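PDB 1S4D: uroporphyrinogen-III C-methyltransferase from Pseudomonas denitrificans, which catalyses the two successive S-adenosyl-L-methionine-dependent methylations, at C-2 and C-7, that turn uroporphyrinogen III into precorrin-2 on the way to cobalamin and siroheme. Local coordinates for residues W18-G23 and R124-I129; Q40-V45 and A91-L96. One frame throughout, in Å; residues are numbered along the deposited sequence.

Contact 1 of 2, residues W18-G23 and R124-I129; sequences WLVGAG and RIVPGI
Trp18, Leu19 and Val20 run beside Arg124, Ile125 and Val126 as parallel neighbours in a sheet, the two strand axes 4.9 Å apart and only 5° from alignment. Three backbone bonds hold them: Leu19 N to Arg124 O, Val126 N to Leu19 O at 2.9 Å, and Gly21 N to Val126 O. Beyond the Gly21 N to Val126 O bond, a water donates to both Gly21 O and Pro127 O, and Gly21 and Gly128 let the chains close to 4.1 Å between their CA atoms. Farther on, Gly23 CA makes a C-H...O contact of 3.2 Å with Ile129 O.

On one face of the sheet Arg124 lies along Trp18. With CG anti to the backbone N (chi1 161°), its chain sets off beside the indole, and CD sits 3.7 Å from the Trp18 six-membered ring centroid, almost on the ring normal, a CH-pi contact. Beyond CD the chain bends at chi3; the guanidinium lies farther out and adds at most a weak cation-pi attraction. Val126 continues this face, its CG2 3.9 Å from Trp18 CE3, with Val20 alongside; helix 32-40 packs against it. On the other face Ile125 CD1 reaches the CB and CD2 of Leu19, each at 3.7 Å, and helix 109-118 covers Leu19. Trp257 of the second subunit packs on Arg124 and Ile125.

Strand 123-126 is outermost within this chain in the N-terminal parallel sheet of a tetrapyrrole methylase, with strand 16-21 its neighbour; Gly21-Ala22-Gly23 leads directly into Pro24, which binds S-adenosyl-L-homocysteine.

Contact 2 of 2, residues Q40-V45 and A91-L96; sequences QADVIV and AGNRVL
Asp42 turns its CG anti to its own carbonyl carbon (chi1 -69°), which brings OD2 to the backbone N of Arg94, where it accepts the N-H through its anti lone pair in a nearly straight bond of 2.9 Å. In return Asp42 N donates to Arg94 O, to which Val43 N adds a weak bond, so backbone and carboxylate of Asp42 grip both ends of one residue. Arg94's own chi1 (-53°) sends its chain, extended from CG to NE, past the carboxylate with CG 3.3 Å from OD2; NE makes only a long salt bridge to OD2, while NH1 hydrogen-bonds to Leu12 O.

Beyond this junction the strands pair in parallel, through Leu96 N to Val43 O and Val45 N to Leu96 O, the latter 2.8 Å. On one face Leu96 packs against Ile44, its CD1 3.8 Å from Ile44 CG1, and its CB lies 3.7 Å from Ala41 CB. On the opposite face Val43 CG1 meets Val95 CG2; the same methyl touches Asn93 CB, and Asn93 ND2 hydrogen-bonds to Leu88 O.

Helix 32-40 packs on the Ile44 and Leu96 face, helix 78-90 on the Val43 and Val95 face, and strand 63-66 flanks strand 43-46.

How the contacts relate
Both contacts belong to one five-stranded parallel sheet, ordered 63-66, 43-46, 94-99, 16-21, 123-126, with their centres 15 Å apart. Strands 94-99 and 16-21 are adjacent in it, so the two contacts touch: Trp18 N probably hydrogen-bonds to Val95 O, and the side chains of Val20 and Leu96 pack together. Along the chain contact 2 is nested within the loop that contact 1 closes. Helix 32-40 packs on side chains of both. Contact 1 leads toward the S-adenosyl-L-homocysteine site and meets the second subunit, whereas contact 2 lies farther out, with the side chain of Leu96 about 14 Å from the bound S-adenosyl-L-homocysteine and no other chain touching its segments.

Contact 1 of 2, residues W18-G23 and R124-I129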
loop_
_atom_site.group_PDB
_atom_site.type_symbol
_atom_site.label_atom_id
_atom_site.label_comp_id
_atom_site.label_asym_id
_atom_site.label_seq_id
_atom_site.Cartn_x
_atom_site.Cartn_y
_atom_site.Cartn_z
ATOM N N TRP B 18 -12.608 -13.359 -6.326
ATOM C CA TRP B 18 -11.614 -12.305 -6.247
ATOM C C TRP B 18 -11.599 -11.699 -4.828
ATOM O O TRP B 18 -12.653 -11.306 -4.285
ATOM C CB TRP B 18 -11.896 -11.236 -7.288
ATOM C CG TRP B 18 -11.716 -11.681 -8.701
ATOM C CD1 TRP B 18 -11.683 -12.972 -9.169
ATOM C CD2 TRP B 18 -11.509 -10.846 -9.841
ATOM N NE1 TRP B 18 -11.480 -12.987 -10.529
ATOM C CE2 TRP B 18 -11.372 -11.696 -10.971
ATOM C CE3 TRP B 18 -11.412 -9.459 -10.028
ATOM C CZ2 TRP B 18 -11.153 -11.211 -12.257
ATOM C CZ3 TRP B 18 -11.210 -8.976 -11.315
ATOM C CH2 TRP B 18 -11.086 -9.858 -12.412
ATOM N N LEU B 19 -10.412 -11.658 -4.226
ATOM C CA LEU B 19 -10.171 -10.872 -3.019
ATOM C C LEU B 19 -9.707 -9.490 -3.494
ATOM O O LEU B 19 -8.632 -9.354 -4.069
ATOM C CB LEU B 19 -9.115 -11.548 -2.152
ATOM C CG LEU B 19 -9.513 -12.868 -1.454
ATOM C CD1 LEU B 19 -9.881 -13.911 -2.432
ATOM C CD2 LEU B 19 -8.385 -13.422 -0.641
ATOM N N VAL B 20 -10.547 -8.480 -3.277
ATOM C CA VAL B 20 -10.390 -7.150 -3.850
ATOM C C VAL B 20 -10.323 -6.100 -2.739
ATOM O O VAL B 20 -11.197 -6.067 -1.823
ATOM C CB VAL B 20 -11.600 -6.799 -4.750
ATOM C CG1 VAL B 20 -11.463 -5.418 -5.325
ATOM C CG2 VAL B 20 -11.772 -7.815 -5.867
ATOM N N GLY B 21 -9.288 -5.252 -2.813
ATOM C CA GLY B 21 -9.153 -4.140 -1.894
ATOM C C GLY B 21 -10.116 -3.048 -2.322
ATOM O O GLY B 21 -10.168 -2.709 -3.501
ATOM N N ALA B 22 -10.887 -2.510 -1.383
ATOM C CA ALA B 22 -11.735 -1.340 -1.647
ATOM C C ALA B 22 -10.978 -0.043 -1.410
ATOM O O ALA B 22 -11.491 1.035 -1.661
ATOM C CB ALA B 22 -12.990 -1.379 -0.758
ATOM N N GLY B 23 -9.755 -0.135 -0.898
ATOM C CA GLY B 23 -9.065 1.048 -0.401
ATOM C C GLY B 23 -9.702 1.507 0.908
ATOM O O GLY B 23 -10.611 0.839 1.438
ATOM N N ARG B 124 -8.254 -14.695 -7.676
ATOM C CA ARG B 124 -7.313 -13.661 -8.063
ATOM C C ARG B 124 -7.172 -12.734 -6.846
ATOM O O ARG B 124 -8.123 -12.626 -6.059
ATOM C CB ARG B 124 -7.878 -12.878 -9.255
ATOM C CG ARG B 124 -7.224 -11.507 -9.460
ATOM C CD ARG B 124 -7.653 -10.779 -10.710
ATOM N NE ARG B 124 -7.242 -11.479 -11.927
ATOM C CZ ARG B 124 -6.355 -11.040 -12.804
ATOM N NH1 ARG B 124 -5.731 -9.879 -12.622
ATOM N NH2 ARG B 124 -6.088 -11.777 -13.876
ATOM N N ILE B 125 -6.015 -12.077 -6.697
ATOM C CA ILE B 125 -5.873 -10.963 -5.749
ATOM C C ILE B 125 -5.815 -9.629 -6.482
ATOM O O ILE B 125 -5.081 -9.464 -7.454
ATOM C CB ILE B 125 -4.607 -11.119 -4.869
ATOM C CG1 ILE B 125 -4.608 -12.467 -4.129
ATOM C CG2 ILE B 125 -4.457 -9.933 -3.886
ATOM C CD1 ILE B 125 -5.678 -12.602 -3.044
ATOM N N VAL B 126 -6.592 -8.676 -6.004
ATOM C CA VAL B 126 -6.578 -7.351 -6.540
ATOM C C VAL B 126 -6.176 -6.415 -5.427
ATOM O O VAL B 126 -6.963 -6.107 -4.531
ATOM C CB VAL B 126 -7.960 -6.960 -7.063
ATOM C CG1 VAL B 126 -7.968 -5.478 -7.537
ATOM C CG2 VAL B 126 -8.376 -7.899 -8.164
ATOM N N PRO B 127 -4.921 -6.000 -5.459
ATOM C CA PRO B 127 -4.406 -4.964 -4.570
ATOM C C PRO B 127 -5.309 -3.770 -4.409
ATOM O O PRO B 127 -6.029 -3.415 -5.325
ATOM C CB PRO B 127 -3.150 -4.541 -5.299
ATOM C CG PRO B 127 -2.637 -5.839 -5.758
ATOM C CD PRO B 127 -3.856 -6.539 -6.324
ATOM N N GLY B 128 -5.271 -3.157 -3.236
ATOM C CA GLY B 128 -5.941 -1.892 -2.999
ATOM C C GLY B 128 -5.065 -0.893 -2.261
ATOM O O GLY B 128 -4.013 -1.245 -1.754
ATOM N N ILE B 129 -5.491 0.361 -2.207
ATOM C CA ILE B 129 -4.788 1.364 -1.440
ATOM C C ILE B 129 -4.933 1.065 0.056
ATOM O O ILE B 129 -6.046 0.810 0.562
ATOM C CB ILE B 129 -5.362 2.731 -1.730
ATOM C CG1 ILE B 129 -5.291 3.058 -3.224
ATOM C CG2 ILE B 129 -4.678 3.765 -0.848
ATOM C CD1 ILE B 129 -3.864 3.125 -3.834
HETATM O O HOH W 1 -8.388 -2.048 -5.575
#

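Contact 2 of 2, residues Q40-V45 and A91-L96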
loop_
_atom_site.group_PDB
_atom_site.type_symbol
_atom_site.label_atom_id
_atom_site.label_comp_id
_atom_site.label_asym_id
_atom_site.label_seq_id
_atom_site.Cartn_x
_atom_site.Cartn_y
_atom_site.Cartn_z
ATOM N N GLN B 40 -19.162 -6.799 -12.402
ATOM C CA GLN B 40 -19.396 -8.162 -12.887
ATOM C C GLN B 40 -19.967 -9.098 -11.832
ATOM O O GLN B 40 -20.617 -10.088 -12.169
ATOM C CB GLN B 40 -18.103 -8.768 -13.414
ATOM C CG GLN B 40 -17.819 -8.422 -14.841
ATOM C CD GLN B 40 -16.422 -8.822 -15.280
ATOM O OE1 GLN B 40 -15.640 -7.972 -15.669
ATOM N NE2 GLN B 40 -16.112 -10.108 -15.224
ATOM N N ALA B 41 -19.711 -8.797 -10.560
ATOM C CA ALA B 41 -20.020 -9.723 -9.471
ATOM C C ALA B 41 -21.487 -10.167 -9.361
ATOM O O ALA B 41 -22.412 -9.380 -9.540
ATOM C CB ALA B 41 -19.551 -9.161 -8.171
ATOM N N ASP B 42 -21.684 -11.442 -9.054
ATOM C CA ASP B 42 -23.006 -11.930 -8.694
ATOM C C ASP B 42 -23.262 -11.666 -7.229
ATOM O O ASP B 42 -24.386 -11.415 -6.835
ATOM C CB ASP B 42 -23.146 -13.420 -8.994
ATOM C CG ASP B 42 -23.164 -13.714 -10.476
ATOM O OD1 ASP B 42 -23.950 -13.064 -11.192
ATOM O OD2 ASP B 42 -22.436 -14.572 -11.012
ATOM N N VAL B 43 -22.214 -11.706 -6.426
ATOM C CA VAL B 43 -22.353 -11.487 -5.002
ATOM C C VAL B 43 -21.110 -10.779 -4.458
ATOM O O VAL B 43 -19.990 -11.086 -4.836
ATOM C CB VAL B 43 -22.759 -12.814 -4.246
ATOM C CG1 VAL B 43 -21.754 -13.936 -4.471
ATOM C CG2 VAL B 43 -23.012 -12.568 -2.769
ATOM N N ILE B 44 -21.332 -9.782 -3.618
ATOM C CA ILE B 44 -20.259 -8.961 -3.074
ATOM C C ILE B 44 -20.307 -9.129 -1.570
ATOM O O ILE B 44 -21.230 -8.619 -0.897
ATOM C CB ILE B 44 -20.453 -7.478 -3.470
ATOM C CG1 ILE B 44 -20.362 -7.324 -4.984
ATOM C CG2 ILE B 44 -19.412 -6.580 -2.800
ATOM C CD1 ILE B 44 -20.767 -5.991 -5.475
ATOM N N VAL B 45 -19.347 -9.891 -1.052
ATOM C CA VAL B 45 -19.229 -10.105 0.377
ATOM C C VAL B 45 -18.248 -9.058 0.864
ATOM O O VAL B 45 -17.065 -9.065 0.492
ATOM C CB VAL B 45 -18.752 -11.528 0.669
ATOM C CG1 VAL B 45 -18.629 -11.786 2.171
ATOM C CG2 VAL B 45 -19.708 -12.515 0.047
ATOM N N ALA B 91 -21.309 -22.973 -6.084
ATOM C CA ALA B 91 -22.641 -22.877 -6.679
ATOM C C ALA B 91 -22.662 -22.130 -8.036
ATOM O O ALA B 91 -23.716 -22.005 -8.670
ATOM C CB ALA B 91 -23.609 -22.248 -5.687
ATOM N N GLY B 92 -21.500 -21.630 -8.460
ATOM C CA GLY B 92 -21.351 -21.053 -9.777
ATOM C C GLY B 92 -21.481 -19.550 -9.862
ATOM O O GLY B 92 -21.566 -19.020 -10.962
ATOM N N ASN B 93 -21.498 -18.864 -8.718
ATOM C CA ASN B 93 -21.491 -17.400 -8.700
ATOM C C ASN B 93 -20.110 -16.832 -9.073
ATOM O O ASN B 93 -19.079 -17.465 -8.837
ATOM C CB ASN B 93 -21.907 -16.850 -7.322
ATOM C CG ASN B 93 -23.362 -17.122 -6.988
ATOM O OD1 ASN B 93 -24.255 -16.424 -7.458
ATOM N ND2 ASN B 93 -23.608 -18.142 -6.157
ATOM N N ARG B 94 -20.105 -15.642 -9.668
ATOM C CA ARG B 94 -18.901 -14.836 -9.754
ATOM C C ARG B 94 -18.832 -14.113 -8.404
ATOM O O ARG B 94 -19.712 -13.306 -8.082
ATOM C CB ARG B 94 -18.998 -13.825 -10.905
ATOM C CG ARG B 94 -19.353 -14.392 -12.305
ATOM C CD ARG B 94 -19.916 -13.329 -13.224
ATOM N NE ARG B 94 -20.639 -13.866 -14.372
ATOM C CZ ARG B 94 -20.061 -14.201 -15.538
ATOM N NH1 ARG B 94 -18.746 -14.050 -15.710
ATOM N NH2 ARG B 94 -20.793 -14.691 -16.533
ATOM N N VAL B 95 -17.812 -14.431 -7.609
ATOM C CA VAL B 95 -17.745 -13.996 -6.215
ATOM C C VAL B 95 -16.668 -12.940 -5.989
ATOM O O VAL B 95 -15.481 -13.156 -6.314
ATOM C CB VAL B 95 -17.483 -15.195 -5.249
ATOM C CG1 VAL B 95 -17.633 -14.768 -3.814
ATOM C CG2 VAL B 95 -18.416 -16.335 -5.540
ATOM N N LEU B 96 -17.098 -11.814 -5.424
ATOM C CA LEU B 96 -16.231 -10.698 -5.062
ATOM C C LEU B 96 -16.185 -10.591 -3.551
ATOM O O LEU B 96 -17.240 -10.359 -2.911
ATOM C CB LEU B 96 -16.840 -9.396 -5.602
ATOM C CG LEU B 96 -15.973 -8.276 -6.174
ATOM C CD1 LEU B 96 -16.839 -7.109 -6.299
ATOM C CD2 LEU B 96 -14.843 -7.919 -5.293
#